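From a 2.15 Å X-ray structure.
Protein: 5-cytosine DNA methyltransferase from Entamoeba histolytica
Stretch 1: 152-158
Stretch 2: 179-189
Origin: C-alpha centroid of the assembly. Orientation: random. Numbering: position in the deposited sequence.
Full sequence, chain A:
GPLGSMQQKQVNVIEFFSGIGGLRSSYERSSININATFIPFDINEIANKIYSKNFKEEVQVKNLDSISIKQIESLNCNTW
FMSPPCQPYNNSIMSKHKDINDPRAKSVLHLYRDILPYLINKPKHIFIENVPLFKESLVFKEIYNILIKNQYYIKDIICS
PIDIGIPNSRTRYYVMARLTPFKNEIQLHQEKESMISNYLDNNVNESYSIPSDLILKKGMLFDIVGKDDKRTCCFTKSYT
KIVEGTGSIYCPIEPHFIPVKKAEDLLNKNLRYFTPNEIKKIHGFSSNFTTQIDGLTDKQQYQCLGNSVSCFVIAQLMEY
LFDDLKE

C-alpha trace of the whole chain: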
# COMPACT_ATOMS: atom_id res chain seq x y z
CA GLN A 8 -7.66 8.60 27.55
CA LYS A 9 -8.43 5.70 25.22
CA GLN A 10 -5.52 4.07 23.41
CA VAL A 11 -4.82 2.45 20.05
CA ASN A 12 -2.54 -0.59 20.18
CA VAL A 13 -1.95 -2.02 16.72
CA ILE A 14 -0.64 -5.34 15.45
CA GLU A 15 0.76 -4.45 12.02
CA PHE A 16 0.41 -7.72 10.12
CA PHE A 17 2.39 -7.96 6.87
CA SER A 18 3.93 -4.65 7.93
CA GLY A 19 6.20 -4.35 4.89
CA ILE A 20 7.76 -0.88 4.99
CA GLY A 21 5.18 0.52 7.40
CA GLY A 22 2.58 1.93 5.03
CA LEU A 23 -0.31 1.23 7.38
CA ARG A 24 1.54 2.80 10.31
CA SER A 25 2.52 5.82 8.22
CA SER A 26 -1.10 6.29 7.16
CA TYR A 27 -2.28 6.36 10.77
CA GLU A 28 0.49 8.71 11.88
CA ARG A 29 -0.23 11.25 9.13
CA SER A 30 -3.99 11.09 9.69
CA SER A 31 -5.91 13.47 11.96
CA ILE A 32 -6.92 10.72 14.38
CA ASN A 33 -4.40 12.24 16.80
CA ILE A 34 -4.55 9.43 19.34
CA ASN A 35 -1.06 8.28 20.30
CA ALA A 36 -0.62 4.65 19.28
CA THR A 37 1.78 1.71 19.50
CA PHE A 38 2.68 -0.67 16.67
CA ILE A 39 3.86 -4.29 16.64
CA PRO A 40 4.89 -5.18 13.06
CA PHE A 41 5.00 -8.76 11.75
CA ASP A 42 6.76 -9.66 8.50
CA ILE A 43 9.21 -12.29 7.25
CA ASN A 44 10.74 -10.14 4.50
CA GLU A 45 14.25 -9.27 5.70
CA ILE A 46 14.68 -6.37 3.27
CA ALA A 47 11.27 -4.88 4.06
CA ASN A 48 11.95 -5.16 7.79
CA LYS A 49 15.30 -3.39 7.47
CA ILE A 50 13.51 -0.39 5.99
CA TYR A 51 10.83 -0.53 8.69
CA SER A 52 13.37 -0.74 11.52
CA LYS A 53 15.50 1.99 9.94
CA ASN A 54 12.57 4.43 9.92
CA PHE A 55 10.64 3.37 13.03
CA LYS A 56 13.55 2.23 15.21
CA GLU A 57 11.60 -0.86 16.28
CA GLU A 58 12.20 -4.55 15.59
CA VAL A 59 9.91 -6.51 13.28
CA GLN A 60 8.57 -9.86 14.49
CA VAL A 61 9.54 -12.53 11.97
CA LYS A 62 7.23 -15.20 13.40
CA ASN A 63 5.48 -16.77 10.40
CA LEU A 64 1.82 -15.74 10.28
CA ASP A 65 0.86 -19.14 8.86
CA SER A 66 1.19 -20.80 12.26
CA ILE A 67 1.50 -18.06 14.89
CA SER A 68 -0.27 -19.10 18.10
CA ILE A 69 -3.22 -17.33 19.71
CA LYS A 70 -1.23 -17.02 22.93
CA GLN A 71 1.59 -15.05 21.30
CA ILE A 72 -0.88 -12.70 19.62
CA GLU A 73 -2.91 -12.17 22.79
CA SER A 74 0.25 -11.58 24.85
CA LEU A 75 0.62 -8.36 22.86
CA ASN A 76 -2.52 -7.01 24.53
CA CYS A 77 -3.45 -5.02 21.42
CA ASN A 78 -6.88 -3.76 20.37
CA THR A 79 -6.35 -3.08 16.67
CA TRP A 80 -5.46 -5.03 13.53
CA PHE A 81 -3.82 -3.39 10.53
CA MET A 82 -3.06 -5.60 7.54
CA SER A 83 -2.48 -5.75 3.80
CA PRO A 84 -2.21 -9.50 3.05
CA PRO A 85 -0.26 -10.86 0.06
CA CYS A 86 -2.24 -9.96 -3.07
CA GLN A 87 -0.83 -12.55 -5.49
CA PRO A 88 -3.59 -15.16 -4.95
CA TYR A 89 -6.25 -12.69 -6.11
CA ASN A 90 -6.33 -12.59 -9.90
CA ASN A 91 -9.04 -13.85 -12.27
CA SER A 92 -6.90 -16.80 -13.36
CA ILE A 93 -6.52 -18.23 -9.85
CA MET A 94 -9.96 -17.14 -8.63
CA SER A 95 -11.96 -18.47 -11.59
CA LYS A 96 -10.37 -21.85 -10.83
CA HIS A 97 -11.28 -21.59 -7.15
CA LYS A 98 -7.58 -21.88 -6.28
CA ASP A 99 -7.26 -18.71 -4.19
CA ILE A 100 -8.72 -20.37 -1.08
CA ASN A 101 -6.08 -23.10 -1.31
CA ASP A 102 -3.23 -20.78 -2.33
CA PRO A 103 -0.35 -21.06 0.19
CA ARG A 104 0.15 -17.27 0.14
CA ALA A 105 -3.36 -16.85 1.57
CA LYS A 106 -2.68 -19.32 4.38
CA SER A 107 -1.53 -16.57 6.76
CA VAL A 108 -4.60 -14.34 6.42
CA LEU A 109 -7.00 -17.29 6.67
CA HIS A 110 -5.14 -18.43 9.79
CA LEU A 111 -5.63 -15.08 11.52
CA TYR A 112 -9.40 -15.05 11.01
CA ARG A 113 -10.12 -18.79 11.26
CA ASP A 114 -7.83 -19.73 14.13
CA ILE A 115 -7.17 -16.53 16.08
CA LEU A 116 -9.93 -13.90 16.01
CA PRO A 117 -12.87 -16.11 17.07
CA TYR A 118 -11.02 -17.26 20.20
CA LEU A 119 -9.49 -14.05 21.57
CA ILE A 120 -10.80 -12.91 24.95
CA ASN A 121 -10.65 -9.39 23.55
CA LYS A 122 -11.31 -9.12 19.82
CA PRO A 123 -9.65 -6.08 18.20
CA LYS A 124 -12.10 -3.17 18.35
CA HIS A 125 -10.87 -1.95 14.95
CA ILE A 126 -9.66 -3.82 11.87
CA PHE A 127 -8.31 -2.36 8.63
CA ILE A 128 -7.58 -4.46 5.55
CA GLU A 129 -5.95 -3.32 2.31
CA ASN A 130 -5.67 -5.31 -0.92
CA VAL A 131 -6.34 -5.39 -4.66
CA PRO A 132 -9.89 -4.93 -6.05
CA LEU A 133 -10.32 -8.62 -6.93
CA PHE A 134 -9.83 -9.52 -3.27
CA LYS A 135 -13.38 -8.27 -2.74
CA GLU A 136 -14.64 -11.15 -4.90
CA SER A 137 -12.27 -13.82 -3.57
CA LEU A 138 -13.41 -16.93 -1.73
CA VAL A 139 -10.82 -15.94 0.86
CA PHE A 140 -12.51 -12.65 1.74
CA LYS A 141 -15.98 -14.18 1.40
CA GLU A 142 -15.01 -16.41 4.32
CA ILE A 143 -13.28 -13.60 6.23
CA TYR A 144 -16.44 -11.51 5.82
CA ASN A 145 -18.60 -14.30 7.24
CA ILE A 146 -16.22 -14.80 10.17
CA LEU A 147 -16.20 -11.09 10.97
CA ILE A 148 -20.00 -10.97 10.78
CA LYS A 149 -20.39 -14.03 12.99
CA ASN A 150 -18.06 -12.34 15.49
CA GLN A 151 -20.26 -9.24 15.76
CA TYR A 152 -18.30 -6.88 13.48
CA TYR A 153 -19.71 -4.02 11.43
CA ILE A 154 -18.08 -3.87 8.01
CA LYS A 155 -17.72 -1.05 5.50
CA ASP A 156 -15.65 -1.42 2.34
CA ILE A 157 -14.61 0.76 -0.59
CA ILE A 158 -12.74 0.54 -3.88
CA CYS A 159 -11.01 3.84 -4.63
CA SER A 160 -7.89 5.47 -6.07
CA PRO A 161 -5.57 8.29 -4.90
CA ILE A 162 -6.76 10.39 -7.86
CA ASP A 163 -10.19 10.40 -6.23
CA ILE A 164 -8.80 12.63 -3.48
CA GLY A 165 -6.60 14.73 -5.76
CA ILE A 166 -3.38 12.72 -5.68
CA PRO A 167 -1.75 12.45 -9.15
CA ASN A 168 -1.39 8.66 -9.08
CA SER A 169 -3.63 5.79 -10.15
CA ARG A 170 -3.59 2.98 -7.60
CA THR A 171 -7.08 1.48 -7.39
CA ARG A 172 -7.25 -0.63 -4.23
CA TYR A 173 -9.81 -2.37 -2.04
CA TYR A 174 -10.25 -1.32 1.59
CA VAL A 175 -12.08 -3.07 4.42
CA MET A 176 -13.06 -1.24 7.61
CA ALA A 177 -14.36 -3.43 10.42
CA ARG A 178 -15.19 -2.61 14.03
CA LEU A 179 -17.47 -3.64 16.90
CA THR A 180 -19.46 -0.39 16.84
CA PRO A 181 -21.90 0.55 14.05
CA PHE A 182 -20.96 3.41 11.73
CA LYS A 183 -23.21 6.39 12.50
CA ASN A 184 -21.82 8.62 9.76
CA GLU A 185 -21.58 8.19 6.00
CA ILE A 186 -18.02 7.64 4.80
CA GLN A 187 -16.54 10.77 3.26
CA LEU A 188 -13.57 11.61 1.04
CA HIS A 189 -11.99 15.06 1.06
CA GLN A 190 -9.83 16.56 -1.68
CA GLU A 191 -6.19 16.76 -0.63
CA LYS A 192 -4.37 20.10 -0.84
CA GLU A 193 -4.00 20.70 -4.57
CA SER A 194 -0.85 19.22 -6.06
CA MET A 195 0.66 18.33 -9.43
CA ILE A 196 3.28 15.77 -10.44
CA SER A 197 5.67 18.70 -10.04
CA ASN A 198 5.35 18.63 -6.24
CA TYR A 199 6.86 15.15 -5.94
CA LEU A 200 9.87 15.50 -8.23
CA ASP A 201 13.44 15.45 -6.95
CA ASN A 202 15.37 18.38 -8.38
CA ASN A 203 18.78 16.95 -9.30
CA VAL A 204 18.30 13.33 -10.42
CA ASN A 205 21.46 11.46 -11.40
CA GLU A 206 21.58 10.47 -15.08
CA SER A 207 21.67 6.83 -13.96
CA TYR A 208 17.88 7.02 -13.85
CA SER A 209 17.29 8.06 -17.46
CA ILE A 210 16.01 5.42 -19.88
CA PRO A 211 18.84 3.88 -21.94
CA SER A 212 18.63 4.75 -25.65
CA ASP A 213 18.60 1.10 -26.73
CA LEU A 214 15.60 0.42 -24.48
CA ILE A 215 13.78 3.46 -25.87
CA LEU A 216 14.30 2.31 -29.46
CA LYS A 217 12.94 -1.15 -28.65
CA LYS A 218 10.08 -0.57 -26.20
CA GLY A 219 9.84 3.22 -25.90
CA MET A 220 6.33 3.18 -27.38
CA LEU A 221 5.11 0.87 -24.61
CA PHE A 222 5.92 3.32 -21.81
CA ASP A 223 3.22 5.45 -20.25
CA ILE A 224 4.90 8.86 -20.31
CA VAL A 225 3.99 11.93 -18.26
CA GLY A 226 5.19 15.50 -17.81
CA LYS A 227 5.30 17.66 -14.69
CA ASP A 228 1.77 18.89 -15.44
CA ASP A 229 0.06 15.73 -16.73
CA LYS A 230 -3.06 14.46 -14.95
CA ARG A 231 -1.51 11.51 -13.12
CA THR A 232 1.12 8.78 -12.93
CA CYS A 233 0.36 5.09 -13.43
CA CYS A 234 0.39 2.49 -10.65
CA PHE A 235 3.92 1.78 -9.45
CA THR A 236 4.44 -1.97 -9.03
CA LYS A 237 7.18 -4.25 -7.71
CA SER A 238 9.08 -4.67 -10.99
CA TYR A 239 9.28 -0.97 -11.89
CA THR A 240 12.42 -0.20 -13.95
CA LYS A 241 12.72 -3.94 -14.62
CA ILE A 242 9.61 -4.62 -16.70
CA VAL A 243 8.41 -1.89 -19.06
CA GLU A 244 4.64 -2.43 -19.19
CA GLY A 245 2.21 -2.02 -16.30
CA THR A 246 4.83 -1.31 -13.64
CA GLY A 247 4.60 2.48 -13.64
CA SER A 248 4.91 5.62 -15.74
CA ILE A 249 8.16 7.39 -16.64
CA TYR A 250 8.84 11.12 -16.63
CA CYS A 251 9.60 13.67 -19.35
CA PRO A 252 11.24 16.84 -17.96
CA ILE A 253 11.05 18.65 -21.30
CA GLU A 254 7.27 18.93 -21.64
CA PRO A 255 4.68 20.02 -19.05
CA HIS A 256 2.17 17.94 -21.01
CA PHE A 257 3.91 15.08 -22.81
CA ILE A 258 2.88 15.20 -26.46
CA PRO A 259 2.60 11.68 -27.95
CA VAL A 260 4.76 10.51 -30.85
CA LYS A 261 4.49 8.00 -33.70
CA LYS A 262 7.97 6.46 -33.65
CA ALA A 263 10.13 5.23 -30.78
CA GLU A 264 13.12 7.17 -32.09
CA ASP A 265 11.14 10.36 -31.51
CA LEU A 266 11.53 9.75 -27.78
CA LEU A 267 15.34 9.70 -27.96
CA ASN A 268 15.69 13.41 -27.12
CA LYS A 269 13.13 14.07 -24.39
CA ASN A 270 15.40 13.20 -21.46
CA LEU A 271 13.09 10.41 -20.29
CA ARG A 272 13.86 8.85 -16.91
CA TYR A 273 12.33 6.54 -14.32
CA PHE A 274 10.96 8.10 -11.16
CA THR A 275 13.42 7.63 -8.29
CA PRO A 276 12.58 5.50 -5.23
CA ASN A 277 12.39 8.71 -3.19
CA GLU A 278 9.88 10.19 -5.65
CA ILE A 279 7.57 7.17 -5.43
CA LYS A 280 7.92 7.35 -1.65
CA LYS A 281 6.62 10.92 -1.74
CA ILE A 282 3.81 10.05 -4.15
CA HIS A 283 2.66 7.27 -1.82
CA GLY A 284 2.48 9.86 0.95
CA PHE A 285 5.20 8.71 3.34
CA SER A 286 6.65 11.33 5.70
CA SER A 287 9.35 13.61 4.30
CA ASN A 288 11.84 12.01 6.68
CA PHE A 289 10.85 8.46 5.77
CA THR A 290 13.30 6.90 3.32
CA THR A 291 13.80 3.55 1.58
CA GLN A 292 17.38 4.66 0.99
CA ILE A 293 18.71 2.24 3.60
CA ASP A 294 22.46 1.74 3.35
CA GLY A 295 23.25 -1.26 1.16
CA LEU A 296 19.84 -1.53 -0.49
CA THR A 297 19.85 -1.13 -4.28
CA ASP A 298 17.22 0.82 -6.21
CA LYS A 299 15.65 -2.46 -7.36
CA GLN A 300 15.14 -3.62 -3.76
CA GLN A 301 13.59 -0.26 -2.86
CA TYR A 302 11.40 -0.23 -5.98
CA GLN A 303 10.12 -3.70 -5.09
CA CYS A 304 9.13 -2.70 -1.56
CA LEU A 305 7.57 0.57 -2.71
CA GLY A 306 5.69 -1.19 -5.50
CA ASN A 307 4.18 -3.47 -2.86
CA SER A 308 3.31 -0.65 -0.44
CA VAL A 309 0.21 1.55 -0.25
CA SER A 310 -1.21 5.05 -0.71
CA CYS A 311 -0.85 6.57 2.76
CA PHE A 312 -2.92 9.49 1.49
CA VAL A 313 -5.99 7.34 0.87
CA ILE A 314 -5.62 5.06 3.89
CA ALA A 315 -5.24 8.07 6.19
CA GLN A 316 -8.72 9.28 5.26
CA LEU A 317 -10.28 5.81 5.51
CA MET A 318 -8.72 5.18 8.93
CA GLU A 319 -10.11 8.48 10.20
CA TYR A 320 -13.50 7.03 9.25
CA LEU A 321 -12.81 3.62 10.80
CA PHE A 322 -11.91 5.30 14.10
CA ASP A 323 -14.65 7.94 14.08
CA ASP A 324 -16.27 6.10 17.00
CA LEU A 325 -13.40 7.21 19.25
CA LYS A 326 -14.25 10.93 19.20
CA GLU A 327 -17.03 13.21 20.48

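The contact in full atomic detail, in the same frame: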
# COMPACT_ATOMS: atom_id res chain seq x y z
N TYR A 152 -18.95 -8.05 14.07
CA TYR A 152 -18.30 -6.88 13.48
C TYR A 152 -19.23 -6.15 12.51
O TYR A 152 -20.05 -6.76 11.83
CB TYR A 152 -17.02 -7.29 12.75
CG TYR A 152 -15.81 -7.46 13.64
CD1 TYR A 152 -14.99 -6.38 13.93
CD2 TYR A 152 -15.49 -8.69 14.18
CE1 TYR A 152 -13.88 -6.53 14.75
CE2 TYR A 152 -14.39 -8.85 14.99
CZ TYR A 152 -13.59 -7.77 15.28
OH TYR A 152 -12.49 -7.92 16.08
N TYR A 153 -19.09 -4.83 12.47
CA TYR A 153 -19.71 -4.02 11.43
C TYR A 153 -18.67 -3.75 10.35
O TYR A 153 -17.54 -3.36 10.66
CB TYR A 153 -20.24 -2.71 12.00
CG TYR A 153 -21.37 -2.88 12.99
CD1 TYR A 153 -22.70 -2.84 12.57
CD2 TYR A 153 -21.12 -3.09 14.34
CE1 TYR A 153 -23.73 -3.00 13.47
CE2 TYR A 153 -22.15 -3.25 15.24
CZ TYR A 153 -23.45 -3.21 14.80
OH TYR A 153 -24.48 -3.37 15.70
N ILE A 154 -19.04 -3.95 9.09
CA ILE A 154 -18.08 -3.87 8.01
C ILE A 154 -18.47 -2.89 6.91
O ILE A 154 -19.56 -2.98 6.34
CB ILE A 154 -17.85 -5.25 7.36
CG1 ILE A 154 -17.50 -6.29 8.43
CG2 ILE A 154 -16.76 -5.18 6.31
CD1 ILE A 154 -17.37 -7.70 7.89
N LYS A 155 -17.58 -1.94 6.64
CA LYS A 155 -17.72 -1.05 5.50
C LYS A 155 -16.50 -1.16 4.60
O LYS A 155 -15.36 -1.15 5.08
CB LYS A 155 -17.94 0.40 5.94
CG LYS A 155 -19.31 0.65 6.54
CD LYS A 155 -19.88 1.98 6.07
CE LYS A 155 -21.28 2.20 6.60
NZ LYS A 155 -22.21 1.11 6.18
N ASP A 156 -16.73 -1.26 3.30
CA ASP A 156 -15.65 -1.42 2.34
C ASP A 156 -15.75 -0.42 1.20
O ASP A 156 -16.82 0.12 0.93
CB ASP A 156 -15.64 -2.85 1.80
CG ASP A 156 -16.95 -3.24 1.14
OD1 ASP A 156 -17.95 -2.52 1.36
OD2 ASP A 156 -16.98 -4.25 0.42
N ILE A 157 -14.63 -0.18 0.52
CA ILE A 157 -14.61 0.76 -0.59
C ILE A 157 -13.48 0.46 -1.56
O ILE A 157 -12.37 0.10 -1.15
CB ILE A 157 -14.49 2.21 -0.10
CG1 ILE A 157 -14.61 3.19 -1.28
CG2 ILE A 157 -13.16 2.42 0.63
CD1 ILE A 157 -14.49 4.65 -0.88
N ILE A 158 -13.76 0.61 -2.85
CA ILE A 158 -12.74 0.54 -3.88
C ILE A 158 -12.51 1.95 -4.41
O ILE A 158 -13.41 2.55 -5.00
CB ILE A 158 -13.17 -0.37 -5.05
CG1 ILE A 158 -13.30 -1.81 -4.57
CG2 ILE A 158 -12.17 -0.28 -6.19
CD1 ILE A 158 -13.68 -2.79 -5.67
N LEU A 179 -16.40 -3.07 16.09
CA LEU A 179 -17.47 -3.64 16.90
C LEU A 179 -18.61 -2.65 17.14
O LEU A 179 -19.65 -3.02 17.68
CB LEU A 179 -16.91 -4.15 18.23
CG LEU A 179 -15.79 -5.17 18.10
CD1 LEU A 179 -15.21 -5.51 19.46
CD2 LEU A 179 -16.29 -6.43 17.40
N THR A 180 -18.41 -1.40 16.74
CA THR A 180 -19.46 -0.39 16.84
C THR A 180 -19.99 -0.04 15.46
O THR A 180 -19.22 0.02 14.49
CB THR A 180 -18.95 0.89 17.52
OG1 THR A 180 -17.95 1.50 16.70
CG2 THR A 180 -18.36 0.57 18.89
N PRO A 181 -21.30 0.18 15.34
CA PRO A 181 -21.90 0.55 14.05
C PRO A 181 -21.43 1.93 13.60
O PRO A 181 -21.15 2.79 14.43
CB PRO A 181 -23.40 0.55 14.35
CG PRO A 181 -23.50 0.80 15.81
CD PRO A 181 -22.31 0.11 16.42
N PHE A 182 -21.36 2.13 12.29
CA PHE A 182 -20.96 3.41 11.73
C PHE A 182 -22.16 4.36 11.66
O PHE A 182 -23.10 4.12 10.90
CB PHE A 182 -20.36 3.23 10.33
CG PHE A 182 -19.11 2.40 10.31
CD1 PHE A 182 -17.86 3.00 10.33
CD2 PHE A 182 -19.18 1.02 10.26
CE1 PHE A 182 -16.71 2.24 10.31
CE2 PHE A 182 -18.03 0.25 10.24
CZ PHE A 182 -16.79 0.86 10.26
N LYS A 183 -22.12 5.42 12.46
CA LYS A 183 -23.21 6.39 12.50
C LYS A 183 -23.19 7.34 11.31
O LYS A 183 -24.23 7.78 10.84
CB LYS A 183 -23.16 7.19 13.80
CG LYS A 183 -23.46 6.39 15.05
CD LYS A 183 -23.54 7.29 16.28
CE LYS A 183 -23.98 6.50 17.50
NZ LYS A 183 -24.16 7.39 18.68
N ASN A 184 -21.99 7.65 10.83
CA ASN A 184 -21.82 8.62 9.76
C ASN A 184 -21.51 7.98 8.42
O ASN A 184 -20.88 6.93 8.35
CB ASN A 184 -20.72 9.62 10.12
CG ASN A 184 -20.84 10.14 11.54
OD1 ASN A 184 -21.71 10.96 11.83
ND2 ASN A 184 -19.98 9.66 12.43
N GLU A 185 -21.94 8.63 7.34
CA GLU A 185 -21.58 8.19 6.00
C GLU A 185 -20.09 8.41 5.80
O GLU A 185 -19.54 9.41 6.25
CB GLU A 185 -22.34 8.99 4.94
CG GLU A 185 -23.84 8.81 4.96
CD GLU A 185 -24.51 9.42 3.74
OE1 GLU A 185 -25.50 10.16 3.92
OE2 GLU A 185 -24.05 9.15 2.61
N ILE A 186 -19.43 7.46 5.14
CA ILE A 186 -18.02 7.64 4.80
C ILE A 186 -17.88 8.87 3.92
O ILE A 186 -18.78 9.19 3.15
CB ILE A 186 -17.45 6.41 4.07
CG1 ILE A 186 -15.93 6.53 3.96
CG2 ILE A 186 -18.08 6.27 2.69
CD1 ILE A 186 -15.27 5.29 3.40
N GLN A 187 -16.75 9.56 4.04
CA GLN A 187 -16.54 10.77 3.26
C GLN A 187 -15.08 10.91 2.81
O GLN A 187 -14.16 10.64 3.58
CB GLN A 187 -16.96 12.01 4.05
CG GLN A 187 -16.13 12.27 5.29
CD GLN A 187 -16.64 13.46 6.08
OE1 GLN A 187 -15.95 13.98 6.96
NE2 GLN A 187 -17.86 13.90 5.78
N LEU A 188 -14.90 11.32 1.56
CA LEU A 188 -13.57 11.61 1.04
C LEU A 188 -13.42 13.11 0.85
O LEU A 188 -14.34 13.78 0.37
CB LEU A 188 -13.35 10.89 -0.29
CG LEU A 188 -13.49 9.36 -0.28
CD1 LEU A 188 -13.42 8.81 -1.70
CD2 LEU A 188 -12.43 8.72 0.59
N HIS A 189 -12.27 13.64 1.24
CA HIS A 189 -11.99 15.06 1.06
C HIS A 189 -10.86 15.22 0.05
O HIS A 189 -9.96 14.38 -0.02
CB HIS A 189 -11.60 15.71 2.39
CG HIS A 189 -12.46 15.29 3.54
ND1 HIS A 189 -11.98 14.54 4.59
CD2 HIS A 189 -13.77 15.52 3.80
CE1 HIS A 189 -12.96 14.32 5.45
NE2 HIS A 189 -14.05 14.90 5.00
O HOH W 1 -23.85 2.55 8.79

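Stretch 2, which has no regular secondary structure, runs alongside the strand that begins at Tyr153 and is held to it by side-chain packing, with no direct hydrogen bond between the two. Together they bury 553 Å², with Tyr153, Leu179 and Phe182 the largest contributors.

The contact begins at Leu179, where the backbones come close (CA to CA of Tyr152, 4.8 Å). The CA-to-CB bond of Leu179 points away from stretch 1, yet the m,t rotamer brings the end of the side chain back, setting CD2 3.5 Å from the centroid of the Tyr152 ring and only 10° off its normal. This is a CH-pi contact over the ring face, and the branched end of leucine supplies the methyl for it. Tyr152 is itself buried; its ring face packs on Leu179, and its hydroxyl is hydrogen-bonded elsewhere in the structure. The carbonyl of Leu179 meets the next tyrosine, its O lying 3.5 Å from Tyr153 CE2 at the ring edge.

Thr180 contributes backbone rather than side chain: its C atom is 3.4 Å from Tyr153 CD2, while its CB points away and OG1 bonds elsewhere. Pro181 then covers one face of the Tyr153 ring. Its CB sits 3.8 Å from the centroid of that ring, 14° off the normal, and its CD is 3.6 Å from Tyr153 CE2. The compact, apolar pyrrolidine ring suits a flat aromatic surface, and Tyr153, although exposed overall, has 106 Å² covered by stretch 2 as a whole.

The CA-to-CB bond of Phe182 points toward the strand, as those of Tyr153 and Lys155 point toward stretch 2. Phe182 meets these two alternate residues of the strand, Tyr153 at its ring edge and Lys155 over one face. The ring edge approaches the strand backbone, with CE2 3.7 Å from Tyr153 O, and CE2 is also 4.1 Å from Tyr153 CB. Over one face lies the aliphatic part of Lys155, its CG 4.1 Å from the Phe182 ring centroid. Lysine can thus pack its methylenes against the ring while its amino group remains in reach of solvent: a water donates to Phe182 O (2.7 Å from the water O) and accepts a weak hydrogen bond from Lys155 NZ (3.4 Å from the same O).

The CA-to-CB bonds of Lys183, Asn184 and Glu185 point away, and these residues make no contact. The chain returns with Ile186, whose CD1 lies 4.4 Å from Ile157 CD1. Leu188 completes this small aliphatic cluster, its CD1 also 4.4 Å from Ile157 CD1. Ile157, extended in the t,t rotamer, reaches both residues with the same methyl.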